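Excinuclease ABC, subunit A. (Deinococcus radiodurans, PDB 2VF7) binds and hydrolyses ATP and binds zinc and DNA as a UvrA-family ABC protein, probably serving in the recognition and repair of damaged DNA. Local coordinates at residues I29-P34 and G462-S467; V40-S45 and D442-A447; E407-L412 and V436-L441; D448-V453 and G468-L473. The protein carries 1 engineered substitution. All blocks are in the same frame, centred on the assembly; numbering follows the deposited sequence.

Followed from the N terminus, the chain lays down strand 29-34 and then strand 38-42, and both wait some 400 residues for the partners described here. Interaction 1 closes a long loop when 462-467 returns to 29-34. Interaction 2, between 40-45 and 442-447, is nested inside it, and interaction 3, a short loop between 407-412 and 436-441, is nested inside interaction 2. Interaction 4 joins 448-453 to 468-473; it follows interactions 2 and 3 in series but crosses interaction 1, because 462-467 lies between its segments. Interactions 2, 3 and 4 tie loops and a short helix to the six-stranded mixed sheet, while interaction 1 joins that sheet to the antiparallel one.

Interaction 1: residues I29-P34 and G462-S467; sequences ISVKVP and GEILYS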
loop_
_atom_site.group_PDB
_atom_site.type_symbol
_atom_site.label_atom_id
_atom_site.label_comp_id
_atom_site.label_asym_id
_atom_site.label_seq_id
_atom_site.Cartn_x
_atom_site.Cartn_y
_atom_site.Cartn_z
ATOM N N ILE A 29 -3.834 28.074 15.175
ATOM C CA ILE A 29 -4.841 27.938 16.238
ATOM C C ILE A 29 -4.534 26.812 17.246
ATOM O O ILE A 29 -3.761 25.879 16.957
ATOM C CB ILE A 29 -6.314 27.739 15.661
ATOM C CG1 ILE A 29 -6.491 26.371 15.002
ATOM C CG2 ILE A 29 -6.691 28.828 14.677
ATOM C CD1 ILE A 29 -6.959 25.273 15.948
ATOM N N SER A 30 -5.154 26.923 18.424
ATOM C CA SER A 30 -5.195 25.848 19.411
ATOM C C SER A 30 -6.650 25.516 19.685
ATOM O O SER A 30 -7.454 26.411 19.904
ATOM C CB SER A 30 -4.539 26.280 20.720
ATOM O OG SER A 30 -3.168 26.520 20.545
ATOM N N VAL A 31 -6.987 24.234 19.659
ATOM C CA VAL A 31 -8.323 23.796 20.020
ATOM C C VAL A 31 -8.252 22.428 20.691
ATOM O O VAL A 31 -7.321 21.674 20.466
ATOM C CB VAL A 31 -9.298 23.798 18.787
ATOM C CG1 VAL A 31 -8.982 22.685 17.821
ATOM C CG2 VAL A 31 -10.727 23.691 19.234
ATOM N N LYS A 32 -9.228 22.133 21.540
ATOM C CA LYS A 32 -9.391 20.797 22.111
ATOM C C LYS A 32 -10.794 20.274 21.797
ATOM O O LYS A 32 -11.756 21.044 21.756
ATOM C CB LYS A 32 -9.148 20.807 23.624
ATOM C CG LYS A 32 -10.362 21.193 24.446
ATOM C CD LYS A 32 -10.047 21.376 25.941
ATOM C CE LYS A 32 -11.323 21.752 26.719
ATOM N NZ LYS A 32 -11.184 21.579 28.188
ATOM N N VAL A 33 -10.899 18.965 21.572
ATOM C CA VAL A 33 -12.191 18.320 21.283
ATOM C C VAL A 33 -12.289 16.947 21.956
ATOM O O VAL A 33 -11.330 16.162 21.915
ATOM C CB VAL A 33 -12.490 18.206 19.735
ATOM C CG1 VAL A 33 -12.428 19.541 19.088
ATOM C CG2 VAL A 33 -11.517 17.295 19.049
ATOM N N PRO A 34 -13.456 16.648 22.560
ATOM C CA PRO A 34 -13.628 15.371 23.247
ATOM C C PRO A 34 -13.595 14.184 22.289
ATOM O O PRO A 34 -14.030 14.285 21.137
ATOM C CB PRO A 34 -14.996 15.511 23.919
ATOM C CG PRO A 34 -15.702 16.546 23.174
ATOM C CD PRO A 34 -14.672 17.478 22.639
ATOM N N GLY A 462 -10.726 31.533 9.658
ATOM C CA GLY A 462 -9.623 30.674 10.105
ATOM C C GLY A 462 -9.284 30.738 11.584
ATOM O O GLY A 462 -8.216 30.308 11.986
ATOM N N GLU A 463 -10.193 31.281 12.395
ATOM C CA GLU A 463 -10.040 31.254 13.865
ATOM C C GLU A 463 -11.180 30.543 14.603
ATOM O O GLU A 463 -12.236 30.265 14.036
ATOM C CB GLU A 463 -9.790 32.650 14.436
ATOM C CG GLU A 463 -10.499 33.757 13.724
ATOM C CD GLU A 463 -9.736 35.069 13.793
ATOM O OE1 GLU A 463 -8.708 35.138 14.497
ATOM O OE2 GLU A 463 -10.162 36.032 13.133
ATOM N N ILE A 464 -10.934 30.207 15.865
ATOM C CA ILE A 464 -11.881 29.414 16.647
ATOM C C ILE A 464 -12.709 30.386 17.423
ATOM O O ILE A 464 -12.193 31.126 18.248
ATOM C CB ILE A 464 -11.160 28.404 17.621
ATOM C CG1 ILE A 464 -10.191 27.469 16.869
ATOM C CG2 ILE A 464 -12.165 27.610 18.462
ATOM C CD1 ILE A 464 -10.782 26.777 15.664
ATOM N N LEU A 465 -14.001 30.411 17.131
ATOM C CA LEU A 465 -14.905 31.294 17.848
ATOM C C LEU A 465 -15.359 30.639 19.145
ATOM O O LEU A 465 -15.549 31.308 20.170
ATOM C CB LEU A 465 -16.106 31.651 16.977
ATOM C CG LEU A 465 -15.797 32.127 15.555
ATOM C CD1 LEU A 465 -17.032 32.741 14.943
ATOM C CD2 LEU A 465 -14.616 33.093 15.506
ATOM N N TYR A 466 -15.518 29.320 19.086
ATOM C CA TYR A 466 -16.055 28.549 20.194
ATOM C C TYR A 466 -15.625 27.087 20.113
ATOM O O TYR A 466 -15.587 26.518 19.043
ATOM C CB TYR A 466 -17.587 28.666 20.212
ATOM C CG TYR A 466 -18.263 27.976 21.385
ATOM C CD1 TYR A 466 -18.079 28.446 22.678
ATOM C CD2 TYR A 466 -19.077 26.843 21.187
ATOM C CE1 TYR A 466 -18.671 27.825 23.739
ATOM C CE2 TYR A 466 -19.673 26.208 22.250
ATOM C CZ TYR A 466 -19.468 26.711 23.537
ATOM O OH TYR A 466 -20.037 26.116 24.645
ATOM N N SER A 467 -15.258 26.506 21.252
ATOM C CA SER A 467 -15.165 25.054 21.389
ATOM C C SER A 467 -15.849 24.659 22.703
ATOM O O SER A 467 -15.331 24.923 23.777
ATOM C CB SER A 467 -13.695 24.599 21.348
ATOM O OG SER A 467 -13.566 23.180 21.348
#
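Ser-467 holds OG anti to its own backbone N (chi1 -174°), from where the hydroxyl reaches the carbonyl of Lys-32; Ile-29 carries CG1 in the crowded position between backbone N and carbonyl carbon (chi1 70°), which leaves CG2 beside the N and turned to Gly-462. The bond from Ser-467 OG to Lys-32 O is 2.8 Å long, and the donor sits nearly along the C=O axis. The same hydroxyl also meets the indole NE1 of Trp-449, so it links two strands that belong to different sheets. An alanine in place of Ser-467 would probably leave Lys-32 O and the Trp-449 N-H each without this mate.

Strand 29-34 is an outer strand of the three-stranded antiparallel sheet, whereas Ser-467 lies on the last strand of the mixed sheet of the ABC ATPase core; a classic beta bulge, with Leu-465 and Tyr-466 both facing Asp-452, interrupts that second strand. Before the bulge, Ile-464 packs against Ile-29 with the two side chains at about a right angle, Ile-464 CG1 lying 4.0 Å from Ile-29 CD1. That methylene also lies 4.2 Å from Val-31 CB. Val-31 CG2 rests 3.6 Å from Ser-467 OG, placing a methyl beside the hydroxyl, and at the other end Ile-29 CG2 comes within 3.4 Å of Gly-462 O.

Interaction 2: residues V40-S45 and D442-A447; sequences VFTGVS and DVIRRA. With ADP (adenosine-5'-diphosphate), chain E.
Val-40 pushes its two methyls into the surface made by Ile-444, Val-443 and Ala-447, and it does so from the strand that leads into the P-loop (Walker A) of the first ADP site. The branches divide the work. CG1 stands anti to the backbone N (chi1 177°) and meets the flank of Ile-444, 4.0 Å from Val-40 CG1 to Ile-444 CG1, the two side chains lying at about a right angle. CG2 enters the hollow between Ala-447 and Val-443: it is 3.5 Å from Ala-447 CB, tighter than ordinary van der Waals contact, and 4.2 Å from Val-443 CG1. A type I turn from Ile-444 to Ala-447, with a weak bond from Ala-447 N to Ile-444 O, folds the chain back and sets the methyl of Ala-447 against Val-40.

Two residues along the strand, Thr-42 presents its methyl and not its hydroxyl. Thr-42 CG2 and the end of Ile-444 reach toward each other tip to tip, CG2 being 3.8 Å from Ile-444 CG1 and 3.9 Å from Ile-444 CD1. The contact thus packs a short helix on one face of the nucleotide-binding core, while the chain after Thr-42 runs on through Gly-43 and Val-44 to the phosphates. Thr-42 OG1 instead meets Asp-452 OD2 in a hydrogen bond.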
loop_
_atom_site.group_PDB
_atom_site.type_symbol
_atom_site.label_atom_id
_atom_site.label_comp_id
_atom_site.label_asym_id
_atom_site.label_seq_id
_atom_site.Cartn_x
_atom_site.Cartn_y
_atom_site.Cartn_z
ATOM N N VAL A 40 -19.271 18.410 16.096
ATOM C CA VAL A 40 -19.653 19.052 14.833
ATOM C C VAL A 40 -18.804 20.299 14.612
ATOM O O VAL A 40 -18.640 21.099 15.513
ATOM C CB VAL A 40 -21.188 19.365 14.790
ATOM C CG1 VAL A 40 -21.570 20.082 13.525
ATOM C CG2 VAL A 40 -21.993 18.080 14.876
ATOM N N PHE A 41 -18.231 20.423 13.421
ATOM C CA PHE A 41 -17.421 21.570 13.040
ATOM C C PHE A 41 -18.279 22.490 12.187
ATOM O O PHE A 41 -18.832 22.054 11.174
ATOM C CB PHE A 41 -16.163 21.109 12.281
ATOM C CG PHE A 41 -15.206 20.279 13.132
ATOM C CD1 PHE A 41 -14.069 20.851 13.676
ATOM C CD2 PHE A 41 -15.469 18.930 13.404
ATOM C CE1 PHE A 41 -13.186 20.088 14.473
ATOM C CE2 PHE A 41 -14.614 18.168 14.213
ATOM C CZ PHE A 41 -13.457 18.754 14.734
ATOM N N THR A 42 -18.411 23.749 12.609
ATOM C CA THR A 42 -19.369 24.672 11.975
ATOM C C THR A 42 -18.820 26.063 11.628
ATOM O O THR A 42 -17.719 26.430 12.037
ATOM C CB THR A 42 -20.680 24.806 12.793
ATOM O OG1 THR A 42 -20.474 25.681 13.905
ATOM C CG2 THR A 42 -21.151 23.448 13.292
ATOM N N GLY A 43 -19.598 26.831 10.867
ATOM C CA GLY A 43 -19.175 28.146 10.413
ATOM C C GLY A 43 -19.360 28.290 8.911
ATOM O O GLY A 43 -19.624 27.297 8.232
ATOM N N VAL A 44 -19.218 29.515 8.393
ATOM C CA VAL A 44 -19.478 29.787 6.968
ATOM C C VAL A 44 -18.542 28.990 6.079
ATOM O O VAL A 44 -17.561 28.410 6.553
ATOM C CB VAL A 44 -19.451 31.310 6.596
ATOM C CG1 VAL A 44 -20.535 32.076 7.343
ATOM C CG2 VAL A 44 -18.088 31.914 6.855
ATOM N N SER A 45 -18.865 28.923 4.796
ATOM C CA SER A 45 -18.050 28.186 3.852
ATOM C C SER A 45 -16.818 29.009 3.583
ATOM O O SER A 45 -16.887 30.226 3.507
ATOM C CB SER A 45 -18.822 27.927 2.561
ATOM O OG SER A 45 -18.985 29.126 1.855
ATOM N N ASP A 442 -30.441 21.239 12.682
ATOM C CA ASP A 442 -30.995 20.093 13.403
ATOM C C ASP A 442 -29.933 19.133 13.950
ATOM O O ASP A 442 -30.145 18.536 15.008
ATOM C CB ASP A 442 -31.968 19.323 12.512
ATOM C CG ASP A 442 -33.399 19.740 12.731
ATOM O OD1 ASP A 442 -33.962 19.353 13.778
ATOM O OD2 ASP A 442 -33.957 20.446 11.861
ATOM N N VAL A 443 -28.817 18.975 13.228
ATOM C CA VAL A 443 -27.698 18.150 13.683
ATOM C C VAL A 443 -26.823 18.917 14.674
ATOM O O VAL A 443 -26.583 18.442 15.789
ATOM C CB VAL A 443 -26.824 17.618 12.521
ATOM C CG1 VAL A 443 -25.597 16.842 13.078
ATOM C CG2 VAL A 443 -27.650 16.747 11.544
ATOM N N ILE A 444 -26.351 20.099 14.271
ATOM C CA ILE A 444 -25.638 21.007 15.172
ATOM C C ILE A 444 -26.270 21.048 16.574
ATOM O O ILE A 444 -25.572 20.906 17.571
ATOM C CB ILE A 444 -25.535 22.430 14.564
ATOM C CG1 ILE A 444 -24.793 22.374 13.229
ATOM C CG2 ILE A 444 -24.806 23.372 15.510
ATOM C CD1 ILE A 444 -24.971 23.607 12.369
ATOM N N ARG A 445 -27.590 21.209 16.639
ATOM C CA ARG A 445 -28.348 21.261 17.905
ATOM C C ARG A 445 -28.238 19.989 18.778
ATOM O O ARG A 445 -28.382 20.051 19.991
ATOM C CB ARG A 445 -29.815 21.555 17.600
ATOM C CG ARG A 445 -30.576 22.348 18.651
ATOM C CD ARG A 445 -31.951 22.816 18.106
ATOM N NE ARG A 445 -31.949 24.213 17.648
ATOM C CZ ARG A 445 -32.258 24.625 16.418
ATOM N NH1 ARG A 445 -32.632 23.760 15.474
ATOM N NH2 ARG A 445 -32.214 25.925 16.139
ATOM N N ARG A 446 -27.985 18.838 18.168
ATOM C CA ARG A 446 -27.992 17.576 18.916
ATOM C C ARG A 446 -26.587 17.063 19.287
ATOM O O ARG A 446 -26.435 16.030 19.957
ATOM C CB ARG A 446 -28.801 16.523 18.156
ATOM C CG ARG A 446 -30.307 16.844 18.137
ATOM C CD ARG A 446 -31.037 16.239 19.336
ATOM N NE ARG A 446 -30.968 14.781 19.264
ATOM C CZ ARG A 446 -31.923 14.008 18.755
ATOM N NH1 ARG A 446 -33.049 14.548 18.298
ATOM N NH2 ARG A 446 -31.759 12.693 18.718
ATOM N N ALA A 447 -25.573 17.802 18.854
ATOM C CA ALA A 447 -24.190 17.421 19.037
ATOM C C ALA A 447 -23.719 17.568 20.490
ATOM O O ALA A 447 -24.182 18.452 21.208
ATOM C CB ALA A 447 -23.304 18.240 18.098
HETATM P PB ADP E . -14.816 25.212 4.785
HETATM O O1B ADP E . -15.588 25.881 5.886
HETATM O O2B ADP E . -15.296 25.567 3.409
HETATM O O3B ADP E . -14.697 23.714 4.994
HETATM P PA ADP E . -12.197 25.341 3.812
HETATM O O1A ADP E . -12.859 24.609 2.643
HETATM O O2A ADP E . -11.087 24.669 4.549
HETATM O O3A ADP E . -13.313 25.808 4.866
HETATM O "O5'" ADP E . -11.561 26.685 3.197
HETATM C "C5'" ADP E . -10.515 27.448 3.803
HETATM C "C4'" ADP E . -9.435 27.691 2.761
HETATM O "O4'" ADP E . -8.793 26.442 2.478
HETATM C "C3'" ADP E . -9.934 28.222 1.417
HETATM O "O3'" ADP E . -9.028 29.224 0.891
HETATM C "C2'" ADP E . -9.943 26.968 0.555
HETATM O "O2'" ADP E . -9.878 27.231 -0.843
HETATM C "C1'" ADP E . -8.726 26.211 1.074
HETATM N N9 ADP E . -8.791 24.755 0.843
HETATM C C8 ADP E . -9.726 23.923 1.349
HETATM N N7 ADP E . -9.545 22.646 0.963
HETATM C C5 ADP E . -8.443 22.657 0.187
HETATM C C6 ADP E . -7.664 21.626 -0.519
HETATM N N6 ADP E . -8.068 20.329 -0.495
HETATM N N1 ADP E . -6.577 22.028 -1.199
HETATM C C2 ADP E . -6.167 23.317 -1.238
HETATM N N3 ADP E . -6.817 24.303 -0.607
HETATM C C4 ADP E . -7.942 24.037 0.117
#

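Interaction 3: residues E407-L412 and V436-L441; sequences EPSAGL and VVEHDL
The imidazole of His-439 meets Glu-407 at its edge: OE1 lies in the ring plane, 3.0 Å from His-439 ND1, in a weak hydrogen bond. The Glu-407 carboxylate itself is turned 85° against that ring, and OE1 is the oxygen that bonds, with OE2 farther from ND1. A second flat group, the Glu-438 carboxylate, is bounded differently. Its OE2 is approached on the anti side from opposite faces of the plane by two backbone amides, His-439 N at 3.0 Å and Asp-440 N at 3.2 Å, the latter bond almost straight (172°). A bend at chi2 (56°) brings CD of Glu-438 round toward these two amides.

Glu-407 N gives a hydrogen bond of 2.8 Å to Val-437 O, carrying the pairing of parallel strands 402-406 and 433-437 one residue past the end of the first, and Pro-408 CD packs at 4.0 Å on Val-436 CG1. Following strand 402-406, the Glu-Pro-Ser-Ala-Gly-Leu sequence is consistent with the end of the Walker B motif and the D-loop, and His-439 with the switch histidine of ABC ATPases. On its far side His-439 NE2 has a weak hydrogen bond to Lys-49 of the ADP site. Gripped by two N-H groups on one oxygen, the Glu-438 carboxylate is likely to be fixed in its rotation.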
loop_
_atom_site.group_PDB
_atom_site.type_symbol
_atom_site.label_atom_id
_atom_site.label_comp_id
_atom_site.label_asym_id
_atom_site.label_seq_id
_atom_site.Cartn_x
_atom_site.Cartn_y
_atom_site.Cartn_z
ATOM N N GLU A 407 -20.902 16.548 5.871
ATOM C CA GLU A 407 -22.322 16.741 5.585
ATOM C C GLU A 407 -23.056 15.464 5.192
ATOM O O GLU A 407 -23.352 15.246 4.023
ATOM C CB GLU A 407 -22.527 17.837 4.543
ATOM C CG GLU A 407 -22.445 19.221 5.124
ATOM C CD GLU A 407 -22.806 20.287 4.113
ATOM O OE1 GLU A 407 -21.883 21.018 3.676
ATOM O OE2 GLU A 407 -24.007 20.384 3.750
ATOM N N PRO A 408 -23.376 14.619 6.183
ATOM C CA PRO A 408 -24.085 13.373 5.921
ATOM C C PRO A 408 -25.587 13.590 5.735
ATOM O O PRO A 408 -26.336 12.648 5.375
ATOM C CB PRO A 408 -23.788 12.540 7.181
ATOM C CG PRO A 408 -22.841 13.412 8.043
ATOM C CD PRO A 408 -23.070 14.783 7.617
ATOM N N SER A 409 -26.017 14.824 5.977
ATOM C CA SER A 409 -27.406 15.227 5.815
ATOM C C SER A 409 -27.657 15.854 4.448
ATOM O O SER A 409 -28.765 16.300 4.165
ATOM C CB SER A 409 -27.747 16.253 6.873
ATOM O OG SER A 409 -26.779 17.276 6.818
ATOM N N ALA A 410 -26.626 15.910 3.612
ATOM C CA ALA A 410 -26.779 16.417 2.257
ATOM C C ALA A 410 -27.677 15.463 1.478
ATOM O O ALA A 410 -27.380 14.263 1.379
ATOM C CB ALA A 410 -25.433 16.551 1.584
ATOM N N GLY A 411 -28.774 16.002 0.940
ATOM C CA GLY A 411 -29.742 15.215 0.187
ATOM C C GLY A 411 -30.777 14.574 1.078
ATOM O O GLY A 411 -31.646 13.838 0.603
ATOM N N LEU A 412 -30.685 14.848 2.373
ATOM C CA LEU A 412 -31.644 14.342 3.321
ATOM C C LEU A 412 -32.786 15.311 3.514
ATOM O O LEU A 412 -32.569 16.518 3.693
ATOM C CB LEU A 412 -30.995 14.065 4.689
ATOM C CG LEU A 412 -30.881 12.631 5.210
ATOM C CD1 LEU A 412 -30.955 12.654 6.695
ATOM C CD2 LEU A 412 -32.004 11.787 4.676
ATOM N N VAL A 436 -17.692 15.731 12.567
ATOM C CA VAL A 436 -18.694 15.977 11.541
ATOM C C VAL A 436 -18.728 17.439 11.141
ATOM O O VAL A 436 -19.078 18.275 11.952
ATOM C CB VAL A 436 -20.097 15.584 12.039
ATOM C CG1 VAL A 436 -21.181 15.880 10.970
ATOM C CG2 VAL A 436 -20.106 14.114 12.453
ATOM N N VAL A 437 -18.342 17.751 9.904
ATOM C CA VAL A 437 -18.623 19.085 9.381
ATOM C C VAL A 437 -20.010 19.129 8.783
ATOM O O VAL A 437 -20.335 18.382 7.857
ATOM C CB VAL A 437 -17.483 19.690 8.475
ATOM C CG1 VAL A 437 -16.407 18.680 8.171
ATOM C CG2 VAL A 437 -18.028 20.365 7.233
ATOM N N GLU A 438 -20.822 20.010 9.348
ATOM C CA GLU A 438 -22.242 20.076 9.072
ATOM C C GLU A 438 -22.739 21.523 9.046
ATOM O O GLU A 438 -22.204 22.402 9.743
ATOM C CB GLU A 438 -23.016 19.260 10.127
ATOM C CG GLU A 438 -24.488 19.056 9.834
ATOM C CD GLU A 438 -24.759 18.407 8.479
ATOM O OE1 GLU A 438 -24.704 17.157 8.400
ATOM O OE2 GLU A 438 -25.055 19.138 7.496
ATOM N N HIS A 439 -23.766 21.753 8.229
ATOM C CA HIS A 439 -24.501 23.021 8.209
ATOM C C HIS A 439 -25.918 22.900 8.763
ATOM O O HIS A 439 -26.502 23.891 9.194
ATOM C CB HIS A 439 -24.528 23.588 6.794
ATOM C CG HIS A 439 -23.197 24.074 6.337
ATOM N ND1 HIS A 439 -22.457 23.419 5.379
ATOM C CD2 HIS A 439 -22.453 25.134 6.733
ATOM C CE1 HIS A 439 -21.325 24.072 5.181
ATOM N NE2 HIS A 439 -21.292 25.109 6.000
ATOM N N ASP A 440 -26.463 21.686 8.741
ATOM C CA ASP A 440 -27.815 21.414 9.249
ATOM C C ASP A 440 -27.940 21.802 10.713
ATOM O O ASP A 440 -27.227 21.272 11.560
ATOM C CB ASP A 440 -28.154 19.932 9.091
ATOM C CG ASP A 440 -29.646 19.666 9.095
ATOM O OD1 ASP A 440 -30.370 20.274 9.900
ATOM O OD2 ASP A 440 -30.113 18.836 8.286
ATOM N N LEU A 441 -28.854 22.727 10.998
ATOM C CA LEU A 441 -29.084 23.227 12.350
ATOM C C LEU A 441 -29.701 22.169 13.270
ATOM O O LEU A 441 -29.517 22.208 14.480
ATOM C CB LEU A 441 -29.975 24.472 12.303
ATOM C CG LEU A 441 -29.437 25.744 11.632
ATOM C CD1 LEU A 441 -30.530 26.810 11.618
ATOM C CD2 LEU A 441 -28.162 26.276 12.293
#

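Interaction 4: residues D448-V453 and G468-L473; sequences DWLVDV and GPPEGL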
loop_
_atom_site.group_PDB
_atom_site.type_symbol
_atom_site.label_atom_id
_atom_site.label_comp_id
_atom_site.label_asym_id
_atom_site.label_seq_id
_atom_site.Cartn_x
_atom_site.Cartn_y
_atom_site.Cartn_z
ATOM N N ASP A 448 -22.790 16.697 20.899
ATOM C CA ASP A 448 -22.208 16.718 22.237
ATOM C C ASP A 448 -21.320 17.959 22.405
ATOM O O ASP A 448 -21.300 18.583 23.464
ATOM C CB ASP A 448 -21.390 15.439 22.491
ATOM C CG ASP A 448 -22.256 14.159 22.527
ATOM O OD1 ASP A 448 -21.889 13.140 21.889
ATOM O OD2 ASP A 448 -23.292 14.161 23.209
ATOM N N TRP A 449 -20.600 18.309 21.344
ATOM C CA TRP A 449 -19.626 19.394 21.360
ATOM C C TRP A 449 -19.627 20.052 19.973
ATOM O O TRP A 449 -19.968 19.411 18.962
ATOM C CB TRP A 449 -18.254 18.793 21.668
ATOM C CG TRP A 449 -17.089 19.726 21.953
ATOM C CD1 TRP A 449 -16.200 20.217 21.046
ATOM C CD2 TRP A 449 -16.630 20.176 23.241
ATOM N NE1 TRP A 449 -15.247 20.978 21.672
ATOM C CE2 TRP A 449 -15.479 20.959 23.023
ATOM C CE3 TRP A 449 -17.094 20.008 24.552
ATOM C CZ2 TRP A 449 -14.792 21.586 24.058
ATOM C CZ3 TRP A 449 -16.412 20.634 25.584
ATOM C CH2 TRP A 449 -15.273 21.421 25.328
ATOM N N LEU A 450 -19.258 21.331 19.919
ATOM C CA LEU A 450 -19.127 21.984 18.628
ATOM C C LEU A 450 -17.954 22.942 18.517
ATOM O O LEU A 450 -17.612 23.624 19.461
ATOM C CB LEU A 450 -20.460 22.623 18.205
ATOM C CG LEU A 450 -20.778 24.093 18.355
ATOM C CD1 LEU A 450 -20.020 24.934 17.323
ATOM C CD2 LEU A 450 -22.276 24.252 18.177
ATOM N N VAL A 451 -17.329 22.958 17.347
ATOM C CA VAL A 451 -16.228 23.871 17.043
ATOM C C VAL A 451 -16.645 24.853 15.934
ATOM O O VAL A 451 -16.794 24.453 14.770
ATOM C CB VAL A 451 -14.974 23.103 16.587
ATOM C CG1 VAL A 451 -13.773 24.025 16.552
ATOM C CG2 VAL A 451 -14.709 21.873 17.489
ATOM N N ASP A 452 -16.830 26.125 16.302
ATOM C CA ASP A 452 -17.235 27.162 15.337
ATOM C C ASP A 452 -16.024 27.948 14.864
ATOM O O ASP A 452 -15.299 28.556 15.664
ATOM C CB ASP A 452 -18.313 28.105 15.913
ATOM C CG ASP A 452 -19.128 28.811 14.821
ATOM O OD1 ASP A 452 -19.219 30.067 14.844
ATOM O OD2 ASP A 452 -19.694 28.114 13.939
ATOM N N VAL A 453 -15.829 27.929 13.550
ATOM C CA VAL A 453 -14.621 28.436 12.913
ATOM C C VAL A 453 -14.860 29.776 12.170
ATOM O O VAL A 453 -15.849 29.943 11.451
ATOM C CB VAL A 453 -14.006 27.368 11.948
ATOM C CG1 VAL A 453 -12.845 27.926 11.187
ATOM C CG2 VAL A 453 -13.550 26.132 12.709
ATOM N N GLY A 468 -17.026 24.054 22.611
ATOM C CA GLY A 468 -17.768 23.596 23.784
ATOM C C GLY A 468 -19.119 23.033 23.362
ATOM O O GLY A 468 -19.419 23.007 22.167
ATOM N N PRO A 469 -19.941 22.579 24.333
ATOM C CA PRO A 469 -21.328 22.167 24.063
ATOM C C PRO A 469 -22.100 23.260 23.312
ATOM O O PRO A 469 -21.835 24.444 23.521
ATOM C CB PRO A 469 -21.923 22.000 25.467
ATOM C CG PRO A 469 -20.763 21.699 26.342
ATOM C CD PRO A 469 -19.592 22.438 25.762
ATOM N N PRO A 470 -23.052 22.877 22.439
ATOM C CA PRO A 470 -23.833 23.864 21.666
ATOM C C PRO A 470 -24.429 25.033 22.455
ATOM O O PRO A 470 -24.384 26.160 21.973
ATOM C CB PRO A 470 -24.938 23.013 21.047
ATOM C CG PRO A 470 -24.259 21.695 20.817
ATOM C CD PRO A 470 -23.431 21.498 22.076
ATOM N N GLU A 471 -24.948 24.781 23.654
ATOM C CA GLU A 471 -25.676 25.800 24.416
ATOM C C GLU A 471 -24.851 27.033 24.808
ATOM O O GLU A 471 -25.411 28.098 25.074
ATOM C CB GLU A 471 -26.325 25.179 25.664
ATOM C CG GLU A 471 -27.550 24.295 25.366
ATOM C CD GLU A 471 -28.830 25.098 25.119
ATOM O OE1 GLU A 471 -29.316 25.777 26.057
ATOM O OE2 GLU A 471 -29.354 25.041 23.984
ATOM N N GLY A 472 -23.529 26.884 24.845
ATOM C CA GLY A 472 -22.633 27.982 25.210
ATOM C C GLY A 472 -22.270 28.901 24.054
ATOM O O GLY A 472 -21.601 29.917 24.250
ATOM N N LEU A 473 -22.699 28.537 22.849
ATOM C CA LEU A 473 -22.523 29.378 21.666
ATOM C C LEU A 473 -23.448 30.606 21.766
ATOM O O LEU A 473 -23.273 31.620 21.083
ATOM C CB LEU A 473 -22.821 28.554 20.410
ATOM C CG LEU A 473 -22.449 29.036 19.005
ATOM C CD1 LEU A 473 -20.950 29.222 18.834
ATOM C CD2 LEU A 473 -22.971 28.062 17.982
#
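The indole of Trp-449 lies flat over Gly-468, the CA of which sits 3.4 Å from the centroid of the six-membered ring and only 4° off its normal, a CH-pi contact over the very centre of the face. The side chain sets out away from Gly-468; its CG is anti to the backbone N (chi1 -171°), and the benzo ring comes back over the glycine. Pro-469 lies obliquely to that ring, its CD 3.7 Å from Trp-449 CZ3. A CB on Gly-468 would run into Pro-469 CD.

The same glycine belongs to the pairing of a beta hairpin at the edge of the ABC core sheet, where strand 449-453 meets the outermost strand antiparallel. Leu-450 and Gly-468 form a hydrogen-bonded pair: Leu-450 N donates to Gly-468 O at 2.8 Å from above the carbonyl plane, and Gly-468 N returns a bond of 3.2 Å to Leu-450 O. An alanine instead of Trp-449 would probably leave Gly-468 CA and Pro-469 CD without their aromatic cover and Ser-467 OG without its indole partner.

A 3-10 segment that begins at Pro-470 brings Leu-473 back against the strand, the side chains of Leu-473 and Leu-450 crossing at about a right angle. Leu-450 CD2 touches both Leu-473 CD2 (3.9 Å) and Pro-470 CA (3.8 Å), while Leu-473 CD1 approaches Asp-452 CB at 4.1 Å.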